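Local coordinates for protein putative glycoside hydrolase (Bacteroides thetaiotaomicron VPI-5482, PDB 3HBZ) that is a putative glycoside hydrolase that binds calcium and may play a role in carbohydrate metabolism, at residues F187-G190 / N191-S194. Residues are numbered along the deposited sequence; the frame is centred on the assembly and turned at random.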
ATOM      1  N   PHE A 187      -3.067  -3.294   1.005  1.00 24.89           N
ATOM      2  CA  PHE A 187      -4.227  -3.008   1.867  1.00 25.14           C
ATOM      3  C   PHE A 187      -5.163  -4.206   1.809  1.00 25.72           C
ATOM      4  O   PHE A 187      -5.656  -4.558   0.769  1.00 23.80           O
ATOM      5  CB  PHE A 187      -4.976  -1.756   1.441  1.00 24.59           C
ATOM      6  CG  PHE A 187      -6.087  -1.335   2.424  1.00 30.17           C
ATOM      7  CD1 PHE A 187      -5.775  -0.706   3.588  1.00 25.01           C
ATOM      8  CD2 PHE A 187      -7.404  -1.614   2.172  1.00 28.52           C
ATOM      9  CE1 PHE A 187      -6.749  -0.314   4.482  1.00 27.75           C
ATOM     10  CE2 PHE A 187      -8.398  -1.253   3.082  1.00 23.04           C
ATOM     11  CZ  PHE A 187      -8.062  -0.592   4.218  1.00 26.20           C
ATOM     12  N   ASP A 188      -5.366  -4.864   2.941  1.00 25.59           N
ATOM     13  CA  ASP A 188      -6.185  -6.064   2.987  1.00 24.05           C
ATOM     14  C   ASP A 188      -7.605  -5.663   3.328  1.00 25.35           C
ATOM     15  O   ASP A 188      -7.942  -5.446   4.495  1.00 25.91           O
ATOM     16  CB  ASP A 188      -5.591  -7.030   3.993  1.00 23.96           C
ATOM     17  CG  ASP A 188      -6.467  -8.273   4.240  1.00 26.64           C
ATOM     18  OD1 ASP A 188      -7.584  -8.376   3.723  1.00 33.21           O
ATOM     19  OD2 ASP A 188      -6.010  -9.099   5.002  1.00 40.23           O
ATOM     20  N   VAL A 189      -8.452  -5.596   2.308  1.00 24.38           N
ATOM     21  CA  VAL A 189      -9.763  -4.989   2.464  1.00 27.66           C
ATOM     22  C   VAL A 189     -10.658  -5.857   3.351  1.00 30.92           C
ATOM     23  O   VAL A 189     -11.605  -5.355   3.885  1.00 27.78           O
ATOM     24  CB  VAL A 189     -10.472  -4.700   1.105  1.00 30.29           C
ATOM     25  CG1 VAL A 189     -10.951  -6.010   0.437  1.00 29.39           C
ATOM     26  CG2 VAL A 189     -11.662  -3.714   1.314  1.00 36.75           C
ATOM     27  N   GLY A 190     -10.297  -7.125   3.579  1.00 31.45           N
ATOM     28  CA  GLY A 190     -11.068  -8.005   4.463  1.00 32.37           C
ATOM     29  C   GLY A 190     -10.960  -7.589   5.931  1.00 33.44           C
ATOM     30  O   GLY A 190     -11.816  -7.924   6.711  1.00 31.52           O
ATOM     31  N   ASN A 191      -9.923  -6.842   6.295  1.00 30.00           N
ATOM     32  CA  ASN A 191      -9.806  -6.278   7.634  1.00 28.24           C
ATOM     33  C   ASN A 191     -10.210  -4.794   7.785  1.00 25.31           C
ATOM     34  O   ASN A 191     -10.070  -4.196   8.854  1.00 28.51           O
ATOM     35  CB  ASN A 191      -8.368  -6.461   8.111  1.00 32.06           C
ATOM     36  CG  ASN A 191      -8.157  -7.804   8.822  1.00 36.88           C
ATOM     37  OD1 ASN A 191      -8.989  -8.243   9.611  1.00 44.39           O
ATOM     38  ND2 ASN A 191      -7.027  -8.413   8.582  1.00 55.02           N
ATOM     39  N   ALA A 192     -10.658  -4.178   6.693  1.00 26.02           N
ATOM     40  CA  ALA A 192     -10.755  -2.732   6.633  1.00 23.20           C
ATOM     41  C   ALA A 192     -11.619  -2.141   7.751  1.00 27.30           C
ATOM     42  O   ALA A 192     -11.338  -1.075   8.267  1.00 29.90           O
ATOM     43  CB  ALA A 192     -11.325  -2.290   5.274  1.00 22.33           C
HETATM   44  N   MSE A 193     -12.678  -2.845   8.112  1.00 26.69           N
HETATM   45  CA  MSE A 193     -13.598  -2.347   9.092  1.00 28.91           C
HETATM   46  C   MSE A 193     -13.822  -3.338  10.225  1.00 34.61           C
HETATM   47  O   MSE A 193     -14.860  -3.319  10.848  1.00 42.16           O
HETATM   48  CB  MSE A 193     -14.910  -2.022   8.375  1.00 29.06           C
HETATM   49  CG  MSE A 193     -14.816  -0.776   7.613  1.00 28.17           C
HETATM   50 SE   MSE A 193     -16.554  -0.118   7.070  0.75 28.87          SE
HETATM   51  CE  MSE A 193     -16.256   1.675   7.238  1.00 35.96           C
ATOM     52  N   SER A 194     -12.885  -4.244  10.448  1.00 35.28           N
ATOM     53  CA  SER A 194     -12.992  -5.226  11.547  1.00 31.86           C
ATOM     54  C   SER A 194     -11.722  -5.135  12.348  1.00 31.57           C
ATOM     55  O   SER A 194     -11.787  -5.058  13.525  1.00 32.13           O
ATOM     56  CB  SER A 194     -13.206  -6.640  10.998  1.00 31.60           C
ATOM     57  OG  SER A 194     -12.247  -6.896  10.006  1.00 41.88           O
TER
HETATM   58  O   HOH W   1     -13.513  -5.403   7.380  1.00 40.89           O
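N191 N donates to D188 O at 3.0 Å and A192 N to V189 O at 3.2 Å, two successive i+3 bonds that wind the backbone into a short 3-10 segment; S194 N to N191 O at 3.2 Å adds another i+3 bond farther along. The D188 carboxylate reaches forward along the chain to the N-H of G190: with CG anti to its own backbone N (chi1 174°), OD1 accepts from G190 N at 3.0 Å, on the anti side and 32° out of the carboxylate plane. OD2 lies 3.8 Å from N191 ND2, the carboxylate and amide planes 51° apart; its weak, long ion pair with K201 lies outside the turn. With an alanine replacing D188, G190 N would probably lose this acceptor, and the first bend would be less firmly fixed. The methyl of A192 sits obliquely against the F187 ring, CB to CE2 3.8 Å, while V189 CG2 lies 4.2 Å from the same A192 CB; A131 of helix 130-134 and M135 of the loop that follows add to this apolar patch. Water 1 donates to G190 O and accepts from M193 N at 2.8 Å, bridging the two across the end of the 3-10 segment, with S194 OG also close to it. The arrangement is an Asx turn leading into a short 3-10 segment, here in the surface loop that leads from strand 185-187 to helix 196-199, away from the metal sites.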